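Long-range contacts in ferric uptake regulation protein (Helicobacter pylori, PDB 2XIG), which probably acts as an iron-dependent global repressor, using ferrous iron as cofactor to bind the operators of the genes it controls: residues C[94-99]-C[132-137]; C[76-81]-C[90-95]; C[101-106]-C[139-144]. The protein carries 2 engineered substitutions. All coordinates share one frame; numbering follows the deposited sequence.

Interaction 1 (C[94-99]-C[132-137]). With ZN (zinc ion), chain N; ZN (zinc ion), chain L.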
loop_
_atom_site.group_PDB
_atom_site.type_symbol
_atom_site.label_atom_id
_atom_site.label_comp_id
_atom_site.label_asym_id
_atom_site.label_seq_id
_atom_site.Cartn_x
_atom_site.Cartn_y
_atom_site.Cartn_z
ATOM N N LYS C 94 6.956 -26.002 -17.370
ATOM C CA LYS C 94 5.548 -26.257 -17.051
ATOM C C LYS C 94 4.686 -25.633 -18.146
ATOM O O LYS C 94 5.073 -24.629 -18.743
ATOM C CB LYS C 94 5.158 -25.636 -15.686
ATOM C CG LYS C 94 5.618 -26.414 -14.449
ATOM C CD LYS C 94 5.478 -25.589 -13.131
ATOM C CE LYS C 94 4.030 -25.305 -12.748
ATOM N NZ LYS C 94 3.963 -24.607 -11.390
ATOM N N GLU C 95 3.522 -26.230 -18.404
ATOM C CA GLU C 95 2.545 -25.702 -19.356
ATOM C C GLU C 95 2.216 -24.237 -19.025
ATOM O O GLU C 95 2.237 -23.837 -17.856
ATOM C CB GLU C 95 1.266 -26.559 -19.299
ATOM C CG GLU C 95 0.009 -25.948 -19.935
ATOM C CD GLU C 95 -0.433 -26.654 -21.216
ATOM O OE1 GLU C 95 -0.819 -25.961 -22.183
ATOM O OE2 GLU C 95 -0.408 -27.902 -21.254
ATOM N N HIS C 96 1.924 -23.436 -20.047
ATOM C CA HIS C 96 1.565 -22.039 -19.803
ATOM C C HIS C 96 0.389 -21.925 -18.859
ATOM O O HIS C 96 -0.610 -22.611 -19.012
ATOM C CB HIS C 96 1.179 -21.299 -21.078
ATOM C CG HIS C 96 0.560 -19.968 -20.801
ATOM N ND1 HIS C 96 1.309 -18.870 -20.434
ATOM C CD2 HIS C 96 -0.734 -19.571 -20.764
ATOM C CE1 HIS C 96 0.505 -17.847 -20.209
ATOM N NE2 HIS C 96 -0.739 -18.247 -20.398
ATOM N N HIS C 97 0.492 -21.025 -17.890
ATOM C CA HIS C 97 -0.639 -20.765 -17.024
ATOM C C HIS C 97 -0.541 -19.360 -16.461
ATOM O O HIS C 97 0.527 -18.740 -16.433
ATOM C CB HIS C 97 -0.660 -21.750 -15.860
ATOM C CG HIS C 97 0.572 -21.684 -15.019
ATOM N ND1 HIS C 97 1.712 -22.401 -15.315
ATOM C CD2 HIS C 97 0.861 -20.958 -13.915
ATOM C CE1 HIS C 97 2.646 -22.129 -14.421
ATOM N NE2 HIS C 97 2.153 -21.251 -13.566
ATOM N N ASP C 98 -1.680 -18.870 -16.015
ATOM C CA ASP C 98 -1.760 -17.563 -15.390
ATOM C C ASP C 98 -2.041 -17.770 -13.919
ATOM O O ASP C 98 -2.092 -18.912 -13.465
ATOM C CB ASP C 98 -2.852 -16.792 -16.077
ATOM C CG ASP C 98 -2.631 -16.732 -17.574
ATOM O OD1 ASP C 98 -1.659 -16.082 -17.984
ATOM O OD2 ASP C 98 -3.412 -17.351 -18.328
ATOM N N HIS C 99 -2.215 -16.687 -13.161
ATOM C CA HIS C 99 -2.225 -16.843 -11.714
ATOM C C HIS C 99 -3.346 -16.130 -10.996
ATOM O O HIS C 99 -3.663 -14.981 -11.294
ATOM C CB HIS C 99 -0.907 -16.361 -11.122
ATOM C CG HIS C 99 0.279 -17.129 -11.601
ATOM N ND1 HIS C 99 1.028 -16.732 -12.688
ATOM C CD2 HIS C 99 0.839 -18.279 -11.154
ATOM C CE1 HIS C 99 2.010 -17.592 -12.878
ATOM N NE2 HIS C 99 1.918 -18.538 -11.961
ATOM N N ILE C 132 1.934 -11.137 -28.643
ATOM C CA ILE C 132 3.221 -11.773 -28.424
ATOM C C ILE C 132 3.240 -12.519 -27.106
ATOM O O ILE C 132 3.518 -13.717 -27.057
ATOM C CB ILE C 132 4.346 -10.744 -28.397
ATOM C CG1 ILE C 132 4.510 -10.098 -29.779
ATOM C CG2 ILE C 132 5.639 -11.388 -27.905
ATOM C CD1 ILE C 132 4.693 -11.099 -30.922
ATOM N N SER C 133 2.969 -11.797 -26.026
ATOM C CA SER C 133 2.822 -12.442 -24.735
ATOM C C SER C 133 1.824 -11.679 -23.883
ATOM O O SER C 133 1.337 -10.615 -24.266
ATOM C CB SER C 133 4.162 -12.539 -24.006
ATOM O OG SER C 133 4.633 -11.261 -23.614
ATOM N N HIS C 134 1.519 -12.236 -22.722
ATOM C CA HIS C 134 0.621 -11.554 -21.806
ATOM C C HIS C 134 0.975 -11.881 -20.370
ATOM O O HIS C 134 1.631 -12.881 -20.093
ATOM C CB HIS C 134 -0.835 -11.917 -22.108
ATOM C CG HIS C 134 -1.151 -13.362 -21.905
ATOM N ND1 HIS C 134 -0.947 -14.314 -22.883
ATOM C CD2 HIS C 134 -1.665 -14.021 -20.839
ATOM C CE1 HIS C 134 -1.314 -15.499 -22.425
ATOM N NE2 HIS C 134 -1.752 -15.347 -21.191
ATOM N N ASP C 135 0.554 -11.002 -19.467
ATOM C CA ASP C 135 0.715 -11.205 -18.036
ATOM C C ASP C 135 -0.652 -10.947 -17.429
ATOM O O ASP C 135 -1.214 -9.854 -17.587
ATOM C CB ASP C 135 1.748 -10.227 -17.471
ATOM C CG ASP C 135 1.989 -10.428 -15.989
ATOM O OD1 ASP C 135 2.731 -11.362 -15.627
ATOM O OD2 ASP C 135 1.438 -9.652 -15.185
ATOM N N MET C 136 -1.201 -11.958 -16.764
ATOM C CA MET C 136 -2.542 -11.865 -16.218
ATOM C C MET C 136 -2.524 -12.400 -14.799
ATOM O O MET C 136 -2.161 -13.549 -14.570
ATOM C CB MET C 136 -3.527 -12.658 -17.087
ATOM C CG MET C 136 -4.915 -12.847 -16.483
ATOM S SD MET C 136 -6.027 -13.684 -17.650
ATOM C CE MET C 136 -7.443 -14.030 -16.630
ATOM N N LYS C 137 -2.882 -11.542 -13.847
ATOM C CA LYS C 137 -2.973 -11.946 -12.447
ATOM C C LYS C 137 -4.321 -11.529 -11.927
ATOM O O LYS C 137 -4.778 -10.411 -12.193
ATOM C CB LYS C 137 -1.887 -11.288 -11.598
ATOM C CG LYS C 137 -0.469 -11.600 -12.020
ATOM C CD LYS C 137 0.475 -10.523 -11.509
ATOM C CE LYS C 137 1.742 -10.469 -12.342
ATOM N NZ LYS C 137 2.204 -9.069 -12.500
HETATM ZN ZN ZN N . -2.459 -16.988 -20.207
HETATM ZN ZN ZN L . 2.963 -20.361 -11.843
HETATM O O HOH W 1 0.289 -14.393 -16.985
HETATM O O HOH W 2 0.555 -14.409 -13.922
#
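Asp98 and His134 meet at a zinc ion that both bind. Asp98 CB lies 3.6 Å from Met136 O on the neighbouring strand. CG stands beside the backbone N and anti to the carbonyl carbon (chi1 -55°). Beyond it the carboxylate grips the metal unevenly, with OD2 at 2.1 Å from the zinc and OD1 at 2.5 Å. OD1 also takes a hydrogen bond from a water that in turn accepts from Met136 N, so OD1 and the water together link the metal to the backbone of the other strand. The same OD1 is 3.3 Å from His134 NE2, near the plane of that ring and at its edge; this closeness comes from the shared zinc and is not a hydrogen bond. Carboxylate and ring planes are 47° apart.

His134 NE2 binds the zinc at 2.0 Å and His96 NE2 does so at 2.1 Å, the two imidazoles lying obliquely with planes at 71°. Glu117 of helix 114-126 completes the zinc site; by similarity the same four residues probably bind the iron of this regulator. The two strands belong to the mixed sheet of the dimerization region: 98-102 and 130-141 run parallel, and the latter pairs antiparallel with a strand of the second subunit.

At His99 the strands are joined more lightly. Its N gives a weak hydrogen bond of 3.4 Å to Met136 O, and that oxygen also accepts from a water held by His99 ND1. The other ring nitrogen, NE2, binds a second zinc together with His97 NE2, Glu90 and His42. His97 ND1 donates to Glu95 O at 3.0 Å, in the plane of its ring, which helps to fix the rotation of the His97 ring.

Interaction 2 (C[76-81]-C[90-95]). Engineered in segment 76-81: Ser78 (natural residue Cys). With ZN (zinc ion), chain L.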
loop_
_atom_site.group_PDB
_atom_site.type_symbol
_atom_site.label_atom_id
_atom_site.label_comp_id
_atom_site.label_asym_id
_atom_site.label_seq_id
_atom_site.Cartn_x
_atom_site.Cartn_y
_atom_site.Cartn_z
ATOM N N PHE C 76 15.482 -20.894 -16.847
ATOM C CA PHE C 76 15.331 -22.186 -16.180
ATOM C C PHE C 76 14.181 -22.141 -15.175
ATOM O O PHE C 76 13.607 -23.177 -14.821
ATOM C CB PHE C 76 16.630 -22.610 -15.489
ATOM C CG PHE C 76 17.708 -23.049 -16.444
ATOM C CD1 PHE C 76 17.685 -24.317 -16.996
ATOM C CD2 PHE C 76 18.730 -22.185 -16.806
ATOM C CE1 PHE C 76 18.673 -24.721 -17.885
ATOM C CE2 PHE C 76 19.711 -22.583 -17.692
ATOM C CZ PHE C 76 19.679 -23.854 -18.236
ATOM N N ILE C 77 13.865 -20.935 -14.713
ATOM C CA ILE C 77 12.787 -20.732 -13.752
ATOM C C ILE C 77 11.996 -19.486 -14.135
ATOM O O ILE C 77 12.495 -18.647 -14.889
ATOM C CB ILE C 77 13.328 -20.599 -12.301
ATOM C CG1 ILE C 77 14.161 -19.322 -12.139
ATOM C CG2 ILE C 77 14.148 -21.819 -11.920
ATOM C CD1 ILE C 77 14.745 -19.128 -10.731
ATOM N N SER C 78 10.767 -19.382 -13.628
ATOM C CA SER C 78 9.905 -18.225 -13.845
ATOM C C SER C 78 9.646 -17.551 -12.504
ATOM O O SER C 78 9.569 -18.228 -11.474
ATOM C CB SER C 78 8.556 -18.658 -14.422
ATOM O OG SER C 78 8.719 -19.650 -15.420
ATOM N N VAL C 79 9.486 -16.230 -12.535
ATOM C CA VAL C 79 9.159 -15.450 -11.333
ATOM C C VAL C 79 7.751 -14.840 -11.413
ATOM O O VAL C 79 7.300 -14.410 -12.477
ATOM C CB VAL C 79 10.219 -14.339 -11.062
ATOM C CG1 VAL C 79 10.221 -13.302 -12.181
ATOM C CG2 VAL C 79 9.984 -13.677 -9.709
ATOM N N LEU C 80 7.056 -14.839 -10.280
ATOM C CA LEU C 80 5.746 -14.206 -10.141
ATOM C C LEU C 80 5.927 -13.122 -9.089
ATOM O O LEU C 80 6.375 -13.418 -7.991
ATOM C CB LEU C 80 4.723 -15.231 -9.643
ATOM C CG LEU C 80 3.279 -14.799 -9.347
ATOM C CD1 LEU C 80 2.608 -14.218 -10.585
ATOM C CD2 LEU C 80 2.469 -15.963 -8.786
ATOM N N GLU C 81 5.620 -11.874 -9.426
ATOM C CA GLU C 81 5.750 -10.792 -8.447
ATOM C C GLU C 81 4.386 -10.213 -8.076
ATOM O O GLU C 81 3.599 -9.870 -8.956
ATOM C CB GLU C 81 6.634 -9.669 -8.996
ATOM C CG GLU C 81 7.862 -10.145 -9.750
ATOM C CD GLU C 81 8.684 -8.998 -10.316
ATOM O OE1 GLU C 81 9.143 -9.116 -11.474
ATOM O OE2 GLU C 81 8.870 -7.982 -9.607
ATOM N N GLU C 90 9.175 -20.570 -9.718
ATOM C CA GLU C 90 8.772 -21.905 -10.099
ATOM C C GLU C 90 9.610 -22.362 -11.280
ATOM O O GLU C 90 10.203 -21.549 -12.000
ATOM C CB GLU C 90 7.296 -21.924 -10.479
ATOM C CG GLU C 90 6.952 -20.936 -11.579
ATOM C CD GLU C 90 5.477 -20.957 -11.933
ATOM O OE1 GLU C 90 4.890 -22.060 -11.971
ATOM O OE2 GLU C 90 4.913 -19.864 -12.173
ATOM N N ILE C 91 9.654 -23.669 -11.474
ATOM C CA ILE C 91 10.405 -24.240 -12.579
ATOM C C ILE C 91 9.739 -23.804 -13.891
ATOM O O ILE C 91 8.515 -23.727 -13.974
ATOM C CB ILE C 91 10.460 -25.782 -12.436
ATOM C CG1 ILE C 91 11.585 -26.387 -13.279
ATOM C CG2 ILE C 91 9.092 -26.407 -12.710
ATOM C CD1 ILE C 91 12.981 -26.045 -12.783
ATOM N N ALA C 92 10.545 -23.482 -14.899
ATOM C CA ALA C 92 10.028 -22.955 -16.159
ATOM C C ALA C 92 9.390 -24.046 -17.016
ATOM O O ALA C 92 8.536 -23.763 -17.851
ATOM C CB ALA C 92 11.139 -22.256 -16.939
ATOM N N ALA C 93 9.807 -25.290 -16.800
ATOM C CA ALA C 93 9.340 -26.411 -17.623
ATOM C C ALA C 93 7.936 -26.896 -17.233
ATOM O O ALA C 93 7.759 -28.043 -16.817
ATOM C CB ALA C 93 10.341 -27.553 -17.557
ATOM N N LYS C 94 6.956 -26.002 -17.370
ATOM C CA LYS C 94 5.548 -26.257 -17.051
ATOM C C LYS C 94 4.686 -25.633 -18.146
ATOM O O LYS C 94 5.073 -24.629 -18.743
ATOM C CB LYS C 94 5.158 -25.636 -15.686
ATOM C CG LYS C 94 5.618 -26.414 -14.449
ATOM C CD LYS C 94 5.478 -25.589 -13.131
ATOM C CE LYS C 94 4.030 -25.305 -12.748
ATOM N NZ LYS C 94 3.963 -24.607 -11.390
ATOM N N GLU C 95 3.522 -26.230 -18.404
ATOM C CA GLU C 95 2.545 -25.702 -19.356
ATOM C C GLU C 95 2.216 -24.237 -19.025
ATOM O O GLU C 95 2.237 -23.837 -17.856
ATOM C CB GLU C 95 1.266 -26.559 -19.299
ATOM C CG GLU C 95 0.009 -25.948 -19.935
ATOM C CD GLU C 95 -0.433 -26.654 -21.216
ATOM O OE1 GLU C 95 -0.819 -25.961 -22.183
ATOM O OE2 GLU C 95 -0.408 -27.902 -21.254
HETATM ZN ZN ZN L . 2.963 -20.361 -11.843
HETATM O O HOH W 3 12.884 -25.400 -16.402
HETATM O O HOH W 4 6.701 -21.701 -15.288
#
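Glu90 faces Ser78, an engineered residue (Cys in nature), as a hydrogen-bonded antiparallel pair in the hairpin of strands 77-82 and 86-91, the wing of the winged-helix DNA-binding domain. Ser78 N donates to Glu90 O at 2.8 Å, and Glu90 N returns a bond to Ser78 O at 3.0 Å. Both side chains rise from the same face, where Ser78 CB and Glu90 CG are 4.0 Å apart. Glu90 CG is wedged between the backbone N and carbonyl carbon (chi1 56°), and the chain runs on extended to a zinc ion, with OE2 at 2.0 Å and OE1 at 2.6 Å. His42, His97 and His99 are the other ligands.

Ile91 and Ile77 form the next, non-hydrogen-bonded pair of the antiparallel strands, and their side chains diverge, Ile91 packing on helix 27-38 and Ile77 on helices 27-38 and 61-73. Even so, Ile91 CD1 comes within 3.6 Å of Phe76 O. A water donates to Ile91 O and is also hydrogen-bonded to Ser78 OG. Ala92 N then bonds Phe76 O at 3.1 Å, from 41° above the carbonyl plane; a further water donates to that same oxygen. At Ala93 the chain makes an inverse gamma turn, closed by Lys94 N on Ala92 O. The turn brings Lys94 back beside Glu90, and Lys94 NZ forms a salt bridge to Glu90 OE1 at 2.8 Å, meeting that oxygen almost in line with its C-O bond.

Interaction 3 (C[101-106]-C[139-144]). With ZN (zinc ion), chain M.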
loop_
_atom_site.group_PDB
_atom_site.type_symbol
_atom_site.label_atom_id
_atom_site.label_comp_id
_atom_site.label_asym_id
_atom_site.label_seq_id
_atom_site.Cartn_x
_atom_site.Cartn_y
_atom_site.Cartn_z
ATOM N N ILE C 101 -4.169 -15.036 -7.052
ATOM C CA ILE C 101 -3.430 -14.825 -5.804
ATOM C C ILE C 101 -4.380 -14.296 -4.744
ATOM O O ILE C 101 -5.067 -13.306 -4.969
ATOM C CB ILE C 101 -2.280 -13.799 -5.982
ATOM C CG1 ILE C 101 -1.354 -14.199 -7.137
ATOM C CG2 ILE C 101 -1.499 -13.620 -4.676
ATOM C CD1 ILE C 101 -1.672 -13.485 -8.428
ATOM N N CYS C 102 -4.426 -14.960 -3.591
ATOM C CA CYS C 102 -5.299 -14.537 -2.512
ATOM C C CYS C 102 -4.669 -13.380 -1.742
ATOM O O CYS C 102 -3.549 -13.490 -1.257
ATOM C CB CYS C 102 -5.589 -15.689 -1.550
ATOM S SG CYS C 102 -6.649 -15.153 -0.194
ATOM N N LEU C 103 -5.398 -12.277 -1.639
ATOM C CA LEU C 103 -4.899 -11.088 -0.955
ATOM C C LEU C 103 -4.760 -11.271 0.548
ATOM O O LEU C 103 -4.085 -10.482 1.211
ATOM C CB LEU C 103 -5.823 -9.905 -1.219
ATOM C CG LEU C 103 -5.785 -9.393 -2.651
ATOM C CD1 LEU C 103 -7.063 -8.656 -2.969
ATOM C CD2 LEU C 103 -4.560 -8.507 -2.871
ATOM N N HIS C 104 -5.408 -12.293 1.093
ATOM C CA HIS C 104 -5.406 -12.464 2.544
ATOM C C HIS C 104 -4.326 -13.441 3.000
ATOM O O HIS C 104 -3.563 -13.138 3.918
ATOM C CB HIS C 104 -6.785 -12.890 3.056
ATOM C CG HIS C 104 -6.882 -12.930 4.552
ATOM N ND1 HIS C 104 -6.684 -11.815 5.338
ATOM C CD2 HIS C 104 -7.151 -13.947 5.404
ATOM C CE1 HIS C 104 -6.826 -12.145 6.611
ATOM N NE2 HIS C 104 -7.112 -13.433 6.678
ATOM N N CYS C 105 -4.245 -14.598 2.345
ATOM C CA CYS C 105 -3.318 -15.646 2.778
ATOM C C CYS C 105 -2.135 -15.844 1.829
ATOM O O CYS C 105 -1.205 -16.584 2.137
ATOM C CB CYS C 105 -4.059 -16.966 2.995
ATOM S SG CYS C 105 -4.469 -17.858 1.453
ATOM N N GLY C 106 -2.170 -15.188 0.674
ATOM C CA GLY C 106 -1.049 -15.223 -0.250
ATOM C C GLY C 106 -0.979 -16.467 -1.120
ATOM O O GLY C 106 -0.069 -16.614 -1.938
ATOM N N PHE C 139 -6.497 -11.105 -8.363
ATOM C CA PHE C 139 -6.356 -11.038 -6.910
ATOM C C PHE C 139 -7.709 -11.289 -6.277
ATOM O O PHE C 139 -8.702 -10.699 -6.675
ATOM C CB PHE C 139 -5.799 -9.672 -6.501
ATOM C CG PHE C 139 -4.408 -9.424 -7.012
ATOM C CD1 PHE C 139 -3.313 -9.915 -6.321
ATOM C CD2 PHE C 139 -4.196 -8.741 -8.207
ATOM C CE1 PHE C 139 -2.026 -9.710 -6.789
ATOM C CE2 PHE C 139 -2.909 -8.537 -8.681
ATOM C CZ PHE C 139 -1.824 -9.019 -7.968
ATOM N N VAL C 140 -7.742 -12.179 -5.293
ATOM C CA VAL C 140 -9.004 -12.673 -4.772
ATOM C C VAL C 140 -8.965 -12.808 -3.256
ATOM O O VAL C 140 -7.919 -12.651 -2.642
ATOM C CB VAL C 140 -9.301 -14.079 -5.340
ATOM C CG1 VAL C 140 -9.342 -14.042 -6.866
ATOM C CG2 VAL C 140 -8.245 -15.069 -4.864
ATOM N N TRP C 141 -10.125 -13.095 -2.674
ATOM C CA TRP C 141 -10.199 -13.767 -1.382
ATOM C C TRP C 141 -10.533 -15.217 -1.686
ATOM O O TRP C 141 -11.579 -15.507 -2.277
ATOM C CB TRP C 141 -11.302 -13.176 -0.499
ATOM C CG TRP C 141 -11.213 -11.711 -0.290
ATOM C CD1 TRP C 141 -10.115 -10.923 -0.477
ATOM C CD2 TRP C 141 -12.260 -10.844 0.167
ATOM N NE1 TRP C 141 -10.418 -9.615 -0.173
ATOM C CE2 TRP C 141 -11.728 -9.540 0.227
ATOM C CE3 TRP C 141 -13.599 -11.043 0.533
ATOM C CZ2 TRP C 141 -12.483 -8.435 0.638
ATOM C CZ3 TRP C 141 -14.354 -9.942 0.936
ATOM C CH2 TRP C 141 -13.790 -8.655 0.987
ATOM N N CYS C 142 -9.648 -16.128 -1.301
ATOM C CA CYS C 142 -9.801 -17.517 -1.698
ATOM C C CYS C 142 -10.899 -18.179 -0.874
ATOM O O CYS C 142 -11.385 -17.614 0.111
ATOM C CB CYS C 142 -8.477 -18.274 -1.553
ATOM S SG CYS C 142 -8.087 -18.808 0.139
ATOM N N LYS C 143 -11.290 -19.371 -1.298
ATOM C CA LYS C 143 -12.316 -20.140 -0.611
ATOM C C LYS C 143 -11.996 -20.300 0.875
ATOM O O LYS C 143 -12.861 -20.102 1.722
ATOM C CB LYS C 143 -12.448 -21.518 -1.261
ATOM C CG LYS C 143 -13.539 -22.380 -0.666
ATOM C CD LYS C 143 -13.597 -23.731 -1.361
ATOM C CE LYS C 143 -14.726 -24.590 -0.810
ATOM N NZ LYS C 143 -14.562 -24.860 0.647
ATOM N N GLU C 144 -10.754 -20.661 1.184
ATOM C CA GLU C 144 -10.390 -20.992 2.563
ATOM C C GLU C 144 -10.450 -19.779 3.500
ATOM O O GLU C 144 -10.868 -19.902 4.650
ATOM C CB GLU C 144 -9.007 -21.650 2.619
ATOM C CG GLU C 144 -8.980 -23.114 2.135
ATOM C CD GLU C 144 -9.254 -23.258 0.644
ATOM O OE1 GLU C 144 -8.807 -22.393 -0.141
ATOM O OE2 GLU C 144 -9.913 -24.244 0.250
HETATM ZN ZN ZN M . -6.653 -17.108 1.157
#
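Ile101 lies side by side with Phe139, both side chains pointing the same way, and its CB is 4.0 Å from Phe139 CD1. The backbones are in parallel register: Val140 N donates to Ile101 O at 2.9 Å, and that oxygen also receives a CA-H contact from Phe139.

Cys102 turns to the other face, with Val140. Its SG is anti to the backbone N (chi1 179°) and binds a zinc ion at 2.4 Å. Three backbone N-H groups also point at this sulfur: Cys142 N at 3.3 Å across the contact, and His104 N and Cys105 N within its own loop. Such a set of donors would be expected to stabilise a thiolate.

Leu103 N donates to Val140 O at 2.7 Å, with an N-H...O angle of 166°. Its side chain crosses that of Phe139 at about a right angle, Leu103 CG meeting Phe139 CB at 3.9 Å. Cys105 SG reaches the zinc at 2.3 Å, and Gly106 N closes the loop on Cys102 O. With Cys142 and Cys145 these residues form a four-cysteine zinc site built from two CxxC pairs.

Cys142 is at the N-cap of the short, weakly bonded helix 143-146; through the shared zinc the loop after strand 98-102 is joined to that helix. Ile101 and Phe139 pack on Thr82 of strand 77-82, while strand 130-141 pairs antiparallel with a strand of the second subunit.

In the fold
From the N terminus, interaction 2 comes first: it closes the short hairpin of strands 77-82 and 86-91 beside the helices of the DNA-binding region. Residues 94-95, shared with interaction 1, lead on into the sheet of the dimerization region. Interactions 1 and 3 both join strand 98-102 to strand 130-141, each closing a loop that holds strand 108-111 and helix 114-126; their segments alternate along the chain, so the loops cross rather than nest, and their centres lie about 19 Å apart. Interactions 1 and 2 touch through ligands of one zinc ion, which ties the wing to the sheet. Interaction 3 follows interaction 2 in series, without touching it.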